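PDB 2GGS: dTDP-4-dehydrorhamnose reductase from Sulfolobus tokodaii, which binds NADPH and probably reduces dTDP-4-dehydrorhamnose to dTDP-rhamnose. Local coordinates for residues K178-P183 / P245-L250; S106-F111 / R150-F155; Y163-L168 / F225-E230. One frame throughout, in Å; residues are numbered along the deposited sequence.

Overall arrangement
Contacts 1 and 2 are both largely buried and adjoin one another, with centres about 9 Å apart; contact 3 lies nearer the surface, its centre about 24 Å from the centre of the chain. Contact 2 joins neighbouring parallel strands of the nucleotide-binding sheet beneath the nicotinamide of NADPH, through backbone bonds, a serine-aspartate bond and a buried arginine. Contact 1 pairs the short strand 180-181 and its flanks with the irregular run 245-250 by backbone bonds, a water and an aromatic pair, and meets contact 2 where Ser248 OG bonds Asp108 OD2 and Ser182 N bonds Ser152 OG. Contact 3 has no hydrogen bond between its segments: helix 160-169 packs on a loop through rings and leucines.

Contact 1. Residues K178-P183 / P245-L250; sequences KGYYSP and PYDSSL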
loop_
_atom_site.group_PDB
_atom_site.type_symbol
_atom_site.label_atom_id
_atom_site.label_comp_id
_atom_site.label_asym_id
_atom_site.label_seq_id
_atom_site.Cartn_x
_atom_site.Cartn_y
_atom_site.Cartn_z
ATOM N N LYS A 178 -4.114 -20.413 -0.699
ATOM C CA LYS A 178 -3.891 -20.815 -2.089
ATOM C C LYS A 178 -4.271 -19.683 -3.032
ATOM O O LYS A 178 -5.446 -19.519 -3.372
ATOM C CB LYS A 178 -4.677 -22.088 -2.441
ATOM C CG LYS A 178 -4.368 -22.675 -3.837
ATOM C CD LYS A 178 -5.197 -23.950 -4.070
ATOM C CE LYS A 178 -5.262 -24.384 -5.507
ATOM N NZ LYS A 178 -6.369 -25.387 -5.625
ATOM N N GLY A 179 -3.259 -18.928 -3.459
ATOM C CA GLY A 179 -3.453 -17.835 -4.404
ATOM C C GLY A 179 -2.167 -17.048 -4.541
ATOM O O GLY A 179 -1.209 -17.286 -3.789
ATOM N N TYR A 180 -2.175 -16.097 -5.469
ATOM C CA TYR A 180 -0.957 -15.413 -5.969
ATOM C C TYR A 180 -1.145 -13.969 -5.555
ATOM O O TYR A 180 -2.254 -13.429 -5.711
ATOM C CB TYR A 180 -0.795 -15.606 -7.441
ATOM C CG TYR A 180 -0.638 -17.082 -7.780
ATOM C CD1 TYR A 180 -1.755 -17.876 -7.912
ATOM C CD2 TYR A 180 0.630 -17.651 -7.959
ATOM C CE1 TYR A 180 -1.650 -19.207 -8.190
ATOM C CE2 TYR A 180 0.765 -19.036 -8.263
ATOM C CZ TYR A 180 -0.395 -19.786 -8.380
ATOM O OH TYR A 180 -0.340 -21.137 -8.695
ATOM N N TYR A 181 -0.075 -13.281 -5.220
ATOM C CA TYR A 181 0.070 -11.873 -5.515
ATOM C C TYR A 181 1.465 -11.363 -5.849
ATOM O O TYR A 181 2.302 -12.145 -6.306
ATOM C CB TYR A 181 -0.455 -11.224 -4.176
ATOM C CG TYR A 181 0.434 -11.415 -2.909
ATOM C CD1 TYR A 181 1.178 -12.599 -2.689
ATOM C CD2 TYR A 181 0.477 -10.428 -1.920
ATOM C CE1 TYR A 181 1.989 -12.765 -1.567
ATOM C CE2 TYR A 181 1.262 -10.590 -0.764
ATOM C CZ TYR A 181 2.023 -11.757 -0.589
ATOM O OH TYR A 181 2.828 -11.877 0.529
ATOM N N SER A 182 1.729 -10.063 -5.634
ATOM C CA SER A 182 2.998 -9.498 -6.044
ATOM C C SER A 182 3.674 -8.650 -4.924
ATOM O O SER A 182 3.806 -7.434 -5.050
ATOM C CB SER A 182 2.821 -8.662 -7.336
ATOM O OG SER A 182 1.704 -7.846 -7.229
ATOM N N PRO A 183 4.145 -9.321 -3.866
ATOM C CA PRO A 183 4.591 -8.592 -2.673
ATOM C C PRO A 183 5.823 -7.726 -2.963
ATOM O O PRO A 183 6.751 -8.167 -3.659
ATOM C CB PRO A 183 4.936 -9.716 -1.685
ATOM C CG PRO A 183 5.256 -10.925 -2.588
ATOM C CD PRO A 183 4.249 -10.788 -3.694
ATOM N N PRO A 245 -8.907 -12.144 -3.268
ATOM C CA PRO A 245 -8.810 -12.493 -4.700
ATOM C C PRO A 245 -7.825 -13.638 -4.904
ATOM O O PRO A 245 -6.788 -13.684 -4.263
ATOM C CB PRO A 245 -8.312 -11.188 -5.366
ATOM C CG PRO A 245 -7.668 -10.407 -4.245
ATOM C CD PRO A 245 -8.443 -10.764 -2.996
ATOM N N TYR A 246 -8.183 -14.587 -5.765
ATOM C CA TYR A 246 -7.307 -15.749 -6.027
ATOM C C TYR A 246 -5.915 -15.386 -6.557
ATOM O O TYR A 246 -4.916 -15.816 -5.996
ATOM C CB TYR A 246 -7.974 -16.721 -6.992
ATOM C CG TYR A 246 -7.091 -17.905 -7.307
ATOM C CD1 TYR A 246 -6.784 -18.844 -6.319
ATOM C CD2 TYR A 246 -6.532 -18.059 -8.565
ATOM C CE1 TYR A 246 -5.948 -19.932 -6.595
ATOM C CE2 TYR A 246 -5.693 -19.146 -8.855
ATOM C CZ TYR A 246 -5.421 -20.074 -7.859
ATOM O OH TYR A 246 -4.614 -21.169 -8.124
ATOM N N ASP A 247 -5.866 -14.600 -7.617
ATOM C CA ASP A 247 -4.615 -14.133 -8.194
ATOM C C ASP A 247 -4.705 -12.644 -8.414
ATOM O O ASP A 247 -5.227 -12.185 -9.443
ATOM C CB ASP A 247 -4.297 -14.842 -9.521
ATOM C CG ASP A 247 -2.943 -14.470 -10.055
ATOM O OD1 ASP A 247 -2.362 -13.467 -9.578
ATOM O OD2 ASP A 247 -2.412 -15.182 -10.943
ATOM N N SER A 248 -4.192 -11.886 -7.454
ATOM C CA SER A 248 -4.228 -10.403 -7.587
ATOM C C SER A 248 -2.874 -9.854 -8.059
ATOM O O SER A 248 -2.594 -8.656 -7.998
ATOM C CB SER A 248 -4.684 -9.784 -6.254
ATOM O OG SER A 248 -3.746 -10.045 -5.242
ATOM N N SER A 249 -2.020 -10.732 -8.606
ATOM C CA SER A 249 -0.726 -10.254 -9.043
ATOM C C SER A 249 -0.915 -9.107 -10.033
ATOM O O SER A 249 -1.911 -9.081 -10.790
ATOM C CB SER A 249 0.095 -11.388 -9.683
ATOM O OG SER A 249 -0.619 -11.961 -10.743
ATOM N N LEU A 250 0.038 -8.164 -10.007
ATOM C CA LEU A 250 0.033 -7.011 -10.927
ATOM C C LEU A 250 1.092 -7.117 -11.998
ATOM O O LEU A 250 2.177 -7.631 -11.757
ATOM C CB LEU A 250 0.264 -5.694 -10.171
ATOM C CG LEU A 250 -0.739 -5.440 -9.048
ATOM C CD1 LEU A 250 -0.353 -4.018 -8.512
ATOM C CD2 LEU A 250 -2.165 -5.509 -9.603
HETATM O O HOH W 1 -4.381 -12.207 -3.775
#
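Tyr180 and Tyr246 meet as an offset edge-to-face pair, the edge of Tyr180 directed at the face of Tyr246, with centroids 5.8 Å apart and planes at 79°. The side chain of Tyr180 can be followed outward. Its CB rests against the carboxylate of Asp247, 3.4 Å from OD1. CG is anti to the carbonyl carbon (chi1 -61°), and CG and CD1 remain near Asp247 OD2. Further out, CE1 lies 3.6 Å from Tyr246 OH and also touches Tyr246 CZ. The two tyrosines run side by side in the same direction, and Arg211 adds a cation-pi contact to the Tyr180 ring as well as a salt bridge to Asp247 OD2. The carboxylate is fixed at its other oxygen too: Asp247 OD1 accepts from Ser249 N, nearly along its C-O axis, and from Ser249 OG at 2.6 Å on the syn side. The first of these bonds closes an Asx turn.

The backbones form a single bridge, Tyr180 with Asp247. Tyr180 N donates to Tyr246 O at 2.8 Å, in the carbonyl plane, and Ser248 N donates to Tyr180 O at 3.0 Å. A water is hydrogen-bonded to Tyr180 O, Pro245 O and Ser248 OG, tying three polar atoms together in this buried region. Ser248 OG is bonded in addition to Asp108 OD2. Farther along, Leu250 N donates to Ser182 OG at 3.3 Å, a side-chain bond that extends the pairing beyond the bridge.

With Tyr180 bonded through both N and O to the residues flanking Asp247, and the segments running only 11° apart, this is an isolated parallel-type beta bridge. It fastens the loop before helix 253-258 to strand 180-181, whose Tyr181 side chain is about 6 Å from the bound NADPH.

Contact 2. Residues S106-F111 / R150-F155; sequences STDYVF and RTSGIF. With NDP (NADPH dihydro-nicotinamide-adenine-dinucleotide phosphate), chain C.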
loop_
_atom_site.group_PDB
_atom_site.type_symbol
_atom_site.label_atom_id
_atom_site.label_comp_id
_atom_site.label_asym_id
_atom_site.label_seq_id
_atom_site.Cartn_x
_atom_site.Cartn_y
_atom_site.Cartn_z
ATOM N N SER A 106 -2.805 2.891 -4.052
ATOM C CA SER A 106 -3.919 1.978 -4.111
ATOM C C SER A 106 -3.455 0.511 -4.069
ATOM O O SER A 106 -2.308 0.218 -3.703
ATOM C CB SER A 106 -4.822 2.285 -5.318
ATOM O OG SER A 106 -6.062 1.569 -5.274
ATOM N N THR A 107 -4.373 -0.395 -4.385
ATOM C CA THR A 107 -4.200 -1.823 -4.049
ATOM C C THR A 107 -4.606 -2.775 -5.174
ATOM O O THR A 107 -5.558 -2.529 -5.916
ATOM C CB THR A 107 -4.972 -2.183 -2.727
ATOM O OG1 THR A 107 -4.816 -3.583 -2.424
ATOM C CG2 THR A 107 -6.471 -1.841 -2.851
ATOM N N ASP A 108 -3.912 -3.916 -5.222
ATOM C CA ASP A 108 -4.265 -5.041 -6.061
ATOM C C ASP A 108 -5.615 -5.680 -5.707
ATOM O O ASP A 108 -6.221 -6.348 -6.537
ATOM C CB ASP A 108 -3.116 -6.083 -6.034
ATOM C CG ASP A 108 -2.853 -6.672 -4.655
ATOM O OD1 ASP A 108 -3.071 -5.990 -3.617
ATOM O OD2 ASP A 108 -2.386 -7.837 -4.602
ATOM N N TYR A 109 -6.113 -5.447 -4.466
ATOM C CA TYR A 109 -7.433 -5.965 -4.075
ATOM C C TYR A 109 -8.608 -5.206 -4.721
ATOM O O TYR A 109 -9.753 -5.542 -4.488
ATOM C CB TYR A 109 -7.599 -6.014 -2.530
ATOM C CG TYR A 109 -6.860 -7.153 -1.868
ATOM C CD1 TYR A 109 -5.810 -7.838 -2.548
ATOM C CD2 TYR A 109 -7.205 -7.585 -0.585
ATOM C CE1 TYR A 109 -5.130 -8.900 -1.941
ATOM C CE2 TYR A 109 -6.510 -8.650 0.037
ATOM C CZ TYR A 109 -5.479 -9.293 -0.654
ATOM O OH TYR A 109 -4.769 -10.338 -0.075
ATOM N N VAL A 110 -8.336 -4.181 -5.531
ATOM C CA VAL A 110 -9.434 -3.669 -6.374
ATOM C C VAL A 110 -9.835 -4.649 -7.479
ATOM O O VAL A 110 -10.878 -4.449 -8.081
ATOM C CB VAL A 110 -9.169 -2.277 -7.024
ATOM C CG1 VAL A 110 -8.789 -1.199 -5.956
ATOM C CG2 VAL A 110 -8.124 -2.372 -8.163
ATOM N N PHE A 111 -9.010 -5.672 -7.758
ATOM C CA PHE A 111 -9.337 -6.675 -8.819
ATOM C C PHE A 111 -9.967 -7.944 -8.252
ATOM O O PHE A 111 -9.748 -8.272 -7.077
ATOM C CB PHE A 111 -8.072 -7.013 -9.620
ATOM C CG PHE A 111 -7.478 -5.820 -10.321
ATOM C CD1 PHE A 111 -8.092 -5.296 -11.464
ATOM C CD2 PHE A 111 -6.311 -5.209 -9.834
ATOM C CE1 PHE A 111 -7.560 -4.159 -12.108
ATOM C CE2 PHE A 111 -5.738 -4.107 -10.488
ATOM C CZ PHE A 111 -6.369 -3.568 -11.622
ATOM N N ARG A 150 -0.902 1.664 -7.976
ATOM C CA ARG A 150 -1.458 0.443 -7.371
ATOM C C ARG A 150 -0.288 -0.463 -6.993
ATOM O O ARG A 150 0.647 -0.645 -7.761
ATOM C CB ARG A 150 -2.365 -0.312 -8.317
ATOM C CG ARG A 150 -3.560 0.495 -8.826
ATOM C CD ARG A 150 -4.675 -0.456 -9.312
ATOM N NE ARG A 150 -5.849 0.242 -9.838
ATOM C CZ ARG A 150 -6.152 0.318 -11.139
ATOM N NH1 ARG A 150 -5.356 -0.244 -12.065
ATOM N NH2 ARG A 150 -7.245 0.963 -11.519
ATOM N N THR A 151 -0.377 -1.054 -5.815
ATOM C CA THR A 151 0.701 -1.942 -5.333
ATOM C C THR A 151 0.080 -3.161 -4.642
ATOM O O THR A 151 -1.159 -3.256 -4.505
ATOM C CB THR A 151 1.712 -1.170 -4.480
ATOM O OG1 THR A 151 2.905 -1.939 -4.259
ATOM C CG2 THR A 151 1.115 -0.776 -3.157
ATOM N N SER A 152 0.933 -4.078 -4.209
ATOM C CA SER A 152 0.479 -5.383 -3.727
ATOM C C SER A 152 1.342 -5.813 -2.545
ATOM O O SER A 152 2.558 -5.736 -2.621
ATOM C CB SER A 152 0.596 -6.407 -4.861
ATOM O OG SER A 152 0.333 -7.717 -4.419
ATOM N N GLY A 153 0.713 -6.299 -1.471
ATOM C CA GLY A 153 1.448 -7.051 -0.456
ATOM C C GLY A 153 2.623 -6.311 0.150
ATOM O O GLY A 153 3.677 -6.887 0.405
ATOM N N ILE A 154 2.453 -5.013 0.446
ATOM C CA ILE A 154 3.518 -4.270 1.110
ATOM C C ILE A 154 3.910 -4.947 2.402
ATOM O O ILE A 154 3.051 -5.205 3.259
ATOM C CB ILE A 154 3.125 -2.806 1.456
ATOM C CG1 ILE A 154 2.720 -2.029 0.190
ATOM C CG2 ILE A 154 4.297 -2.089 2.143
ATOM C CD1 ILE A 154 2.243 -0.575 0.510
ATOM N N PHE A 155 5.213 -5.162 2.564
ATOM C CA PHE A 155 5.716 -5.749 3.813
ATOM C C PHE A 155 6.914 -5.043 4.406
ATOM O O PHE A 155 7.786 -4.539 3.720
ATOM C CB PHE A 155 5.974 -7.248 3.671
ATOM C CG PHE A 155 7.136 -7.586 2.732
ATOM C CD1 PHE A 155 6.878 -7.861 1.394
ATOM C CD2 PHE A 155 8.443 -7.649 3.204
ATOM C CE1 PHE A 155 7.924 -8.159 0.502
ATOM C CE2 PHE A 155 9.514 -7.978 2.323
ATOM C CZ PHE A 155 9.250 -8.231 0.977
HETATM P PA NDP C . -0.172 0.620 7.289
HETATM O O1A NDP C . -1.302 -0.142 7.843
HETATM O O2A NDP C . 1.152 0.198 7.806
HETATM O O5B NDP C . -0.327 2.172 7.542
HETATM C C5B NDP C . -1.604 2.784 7.525
HETATM C C4B NDP C . -1.348 4.250 7.756
HETATM O O4B NDP C . -2.597 4.929 7.599
HETATM C C3B NDP C . -0.770 4.555 9.128
HETATM O O3B NDP C . 0.215 5.543 8.987
HETATM C C2B NDP C . -1.995 5.125 9.855
HETATM O O2B NDP C . -1.555 6.032 10.820
HETATM C C1B NDP C . -2.685 5.828 8.694
HETATM N N9A NDP C . -4.096 6.088 8.995
HETATM C C8A NDP C . -5.099 5.172 9.101
HETATM N N7A NDP C . -6.249 5.832 9.417
HETATM C C5A NDP C . -5.959 7.141 9.509
HETATM C C6A NDP C . -6.737 8.263 9.817
HETATM N N6A NDP C . -8.036 8.115 10.199
HETATM N N1A NDP C . -6.095 9.472 9.849
HETATM C C2A NDP C . -4.743 9.637 9.576
HETATM N N3A NDP C . -3.986 8.526 9.290
HETATM C C4A NDP C . -4.594 7.318 9.268
HETATM O O3 NDP C . -0.376 0.472 5.687
HETATM P PN NDP C . 0.784 0.275 4.570
HETATM O O1N NDP C . 1.926 1.143 4.746
HETATM O O2N NDP C . 0.934 -1.197 4.525
HETATM O O5D NDP C . -0.054 0.677 3.268
HETATM C C5D NDP C . 0.221 1.895 2.583
HETATM C C4D NDP C . -0.739 2.111 1.420
HETATM O O4D NDP C . -0.591 1.036 0.521
HETATM C C3D NDP C . -2.214 2.144 1.811
HETATM O O3D NDP C . -2.794 3.034 0.895
HETATM C C2D NDP C . -2.695 0.739 1.541
HETATM O O2D NDP C . -4.094 0.726 1.315
HETATM C C1D NDP C . -1.860 0.426 0.275
HETATM N N1N NDP C . -1.712 -1.023 0.095
HETATM C C2N NDP C . -1.307 -1.762 1.173
HETATM C C3N NDP C . -0.957 -3.100 1.048
HETATM C C7N NDP C . -0.518 -3.850 2.263
HETATM O O7N NDP C . -0.392 -5.251 2.186
HETATM N N7N NDP C . -0.270 -3.194 3.395
HETATM C C4N NDP C . -1.030 -3.793 -0.300
HETATM C C5N NDP C . -1.520 -2.911 -1.423
HETATM C C6N NDP C . -1.823 -1.568 -1.168
HETATM P P2B NDP C . -1.515 5.651 12.434
HETATM O O1X NDP C . -0.600 6.680 12.963
HETATM O O2X NDP C . -1.018 4.253 12.590
HETATM O O3X NDP C . -2.942 5.741 13.034
HETATM O O HOH W 2 -2.158 -6.740 -1.267
#
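The beta-alpha-beta unit of strand 101-107, helix 129-141 and strand 147-151, part of the Rossmann-type sheet, brings Ser106 beside Arg150 and Thr107 beside Thr151 in parallel register. Thr151 N donates to Ser106 O from above the carbonyl plane, and Asp108 N donates to Thr151 O at 2.9 Å. The same two carbonyls line the nicotinamide, Ser106 O lying 3.1 Å from C6N of NADPH. Asp108 CG sits between its backbone N and carbonyl carbon (chi1 62°), which puts it 3.5 Å from Ser152 CB. Its OD2 accepts from Ser152 OG at 2.7 Å, 70° out of the carboxylate plane, while OD1 takes a water that accepts from Gly153 N. An alanine at Asp108 would probably leave Ser152 OG and Ser248 OG each without this partner and the water less firmly held.

On the sheet face that carries Ser106 and Arg150, the guanidinium turns a face to the edge of Phe111, with Arg150 NH1 3.5 Å from Phe111 CZ and planes 79° apart. Glu138 of helix 129-141 forms a salt bridge with Arg150 NE and accepts from Ser106 OG; beyond strand 147-151, Thr151 touches Leu189 of helix 186-199.

Contact 3. Residues Y163-L168 / F225-E230; sequences YVYKTL and FNLPGE
Tyr165 holds CG anti to its backbone N (chi1 -178°), and Phe225 holds CG anti to its carbonyl carbon (chi1 -54°); from these positions the two rings meet in a T-shaped, edge-to-face pair. Within the RmlD-family fold, helix 160-169 here packs on the connection from helix 214-224 to strand 231-234. The edge of Tyr165 faces the ring of Phe225, with centroids 5.5 Å apart and planes at 87°. Atom by atom, Tyr165 CE1 stands over the Phe225 face, while CD1 is 3.8 Å from Phe225 CD2.

Leu227 continues the apolar seam toward the next turn of the helix. Its CD1 touches Tyr165 CD1 and Leu168 CB, and it also approaches the backbone at Tyr165 O, 3.6 Å away. One methyl is therefore shared by two side chains of the helix and a carbonyl between them. The Tyr165 and Leu227 side chains cross at about a right angle, meeting through their CD1 atoms.

Leu168 CB also meets Leu227 CB and, at 3.3 Å, Pro228 O, while Leu168 O meets the Pro228 ring, 3.2 Å from CD. The CA atoms of Leu168 and Gly229 are 4.5 Å apart, and a CB on Gly229 would clash with Leu168 O, so the close approach depends on the missing side chain. Glycine also suits the positive phi found there.

Other elements extend the packing: Tyr165 and Val164 also touch Ile221 of helix 214-224, and Leu168 touches Val174 of strand 174-177. Strand 174-177 pairs in parallel with strand 231-234, to which the loop leads. At the end of the Leu168 side chain, CD2 lies 3.4 Å from Gly229 O and equally near Glu230 O, an apolar methyl set against two consecutive carbonyl oxygens.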
loop_
_atom_site.group_PDB
_atom_site.type_symbol
_atom_site.label_atom_id
_atom_site.label_comp_id
_atom_site.label_asym_id
_atom_site.label_seq_id
_atom_site.Cartn_x
_atom_site.Cartn_y
_atom_site.Cartn_z
ATOM N N TYR A 163 4.325 -12.403 9.378
ATOM C CA TYR A 163 3.471 -13.414 9.990
ATOM C C TYR A 163 4.126 -14.799 9.838
ATOM O O TYR A 163 4.200 -15.556 10.804
ATOM C CB TYR A 163 2.078 -13.412 9.376
ATOM C CG TYR A 163 1.337 -14.711 9.534
ATOM C CD1 TYR A 163 0.731 -15.071 10.758
ATOM C CD2 TYR A 163 1.239 -15.588 8.467
ATOM C CE1 TYR A 163 0.049 -16.291 10.890
ATOM C CE2 TYR A 163 0.568 -16.790 8.581
ATOM C CZ TYR A 163 -0.026 -17.144 9.795
ATOM O OH TYR A 163 -0.682 -18.366 9.844
ATOM N N VAL A 164 4.631 -15.103 8.643
ATOM C CA VAL A 164 5.327 -16.391 8.414
ATOM C C VAL A 164 6.545 -16.548 9.326
ATOM O O VAL A 164 6.713 -17.589 9.990
ATOM C CB VAL A 164 5.801 -16.568 6.940
ATOM C CG1 VAL A 164 6.573 -17.867 6.792
ATOM C CG2 VAL A 164 4.619 -16.602 5.978
ATOM N N TYR A 165 7.409 -15.533 9.343
ATOM C CA TYR A 165 8.679 -15.588 10.100
ATOM C C TYR A 165 8.395 -15.812 11.579
ATOM O O TYR A 165 8.977 -16.720 12.196
ATOM C CB TYR A 165 9.533 -14.317 9.905
ATOM C CG TYR A 165 10.880 -14.335 10.635
ATOM C CD1 TYR A 165 12.013 -14.917 10.061
ATOM C CD2 TYR A 165 11.007 -13.775 11.894
ATOM C CE1 TYR A 165 13.250 -14.938 10.744
ATOM C CE2 TYR A 165 12.214 -13.780 12.579
ATOM C CZ TYR A 165 13.331 -14.363 12.010
ATOM O OH TYR A 165 14.513 -14.358 12.718
ATOM N N LYS A 166 7.498 -14.996 12.137
ATOM C CA LYS A 166 7.174 -15.055 13.579
ATOM C C LYS A 166 6.475 -16.357 13.945
ATOM O O LYS A 166 6.819 -16.973 14.950
ATOM C CB LYS A 166 6.339 -13.839 14.039
ATOM C CG LYS A 166 6.835 -12.502 13.481
ATOM C CD LYS A 166 6.550 -11.294 14.372
ATOM C CE LYS A 166 7.860 -10.660 14.854
ATOM N NZ LYS A 166 7.694 -9.224 15.268
ATOM N N THR A 167 5.519 -16.790 13.125
ATOM C CA THR A 167 4.772 -18.025 13.375
ATOM C C THR A 167 5.686 -19.267 13.331
ATOM O O THR A 167 5.665 -20.087 14.273
ATOM C CB THR A 167 3.596 -18.160 12.387
ATOM O OG1 THR A 167 2.718 -17.045 12.561
ATOM C CG2 THR A 167 2.805 -19.442 12.593
ATOM N N LEU A 168 6.483 -19.390 12.260
ATOM C CA LEU A 168 7.344 -20.573 12.071
ATOM C C LEU A 168 8.454 -20.655 13.093
ATOM O O LEU A 168 8.813 -21.753 13.503
ATOM C CB LEU A 168 7.955 -20.641 10.657
ATOM C CG LEU A 168 6.996 -20.795 9.469
ATOM C CD1 LEU A 168 7.782 -20.915 8.142
ATOM C CD2 LEU A 168 6.037 -21.974 9.639
ATOM N N PHE A 225 15.738 -19.274 6.595
ATOM C CA PHE A 225 16.145 -19.109 8.001
ATOM C C PHE A 225 16.058 -20.385 8.820
ATOM O O PHE A 225 16.065 -20.341 10.066
ATOM C CB PHE A 225 15.306 -17.991 8.639
ATOM C CG PHE A 225 15.364 -16.701 7.876
ATOM C CD1 PHE A 225 16.558 -15.992 7.796
ATOM C CD2 PHE A 225 14.234 -16.196 7.217
ATOM C CE1 PHE A 225 16.647 -14.806 7.081
ATOM C CE2 PHE A 225 14.307 -14.995 6.499
ATOM C CZ PHE A 225 15.538 -14.299 6.434
ATOM N N ASN A 226 15.999 -21.519 8.118
ATOM C CA ASN A 226 15.861 -22.860 8.720
ATOM C C ASN A 226 14.857 -22.901 9.842
ATOM O O ASN A 226 15.103 -23.512 10.890
ATOM C CB ASN A 226 17.208 -23.414 9.220
ATOM C CG ASN A 226 18.344 -23.130 8.268
ATOM O OD1 ASN A 226 18.466 -23.750 7.207
ATOM N ND2 ASN A 226 19.186 -22.194 8.648
ATOM N N LEU A 227 13.726 -22.231 9.627
ATOM C CA LEU A 227 12.720 -22.111 10.662
ATOM C C LEU A 227 12.026 -23.442 10.837
ATOM O O LEU A 227 11.881 -24.196 9.872
ATOM C CB LEU A 227 11.706 -21.011 10.295
ATOM C CG LEU A 227 12.191 -19.559 10.290
ATOM C CD1 LEU A 227 11.055 -18.598 9.916
ATOM C CD2 LEU A 227 12.804 -19.117 11.641
ATOM N N PRO A 228 11.593 -23.745 12.078
ATOM C CA PRO A 228 10.822 -24.966 12.292
ATOM C C PRO A 228 9.388 -24.668 11.900
ATOM O O PRO A 228 9.152 -23.730 11.133
ATOM C CB PRO A 228 10.949 -25.209 13.809
ATOM C CG PRO A 228 11.168 -23.822 14.416
ATOM C CD PRO A 228 11.816 -22.972 13.316
ATOM N N GLY A 229 8.434 -25.444 12.380
ATOM C CA GLY A 229 7.040 -25.091 12.140
ATOM C C GLY A 229 6.654 -25.341 10.707
ATOM O O GLY A 229 7.438 -25.112 9.788
ATOM N N GLU A 230 5.429 -25.775 10.503
ATOM C CA GLU A 230 4.998 -26.269 9.215
ATOM C C GLU A 230 4.269 -25.216 8.402
ATOM O O GLU A 230 3.609 -24.326 8.950
ATOM C CB GLU A 230 4.081 -27.467 9.425
ATOM C CG GLU A 230 3.483 -28.043 8.148
ATOM C CD GLU A 230 2.530 -29.207 8.390
ATOM O OE1 GLU A 230 2.113 -29.410 9.559
ATOM O OE2 GLU A 230 2.201 -29.908 7.393
#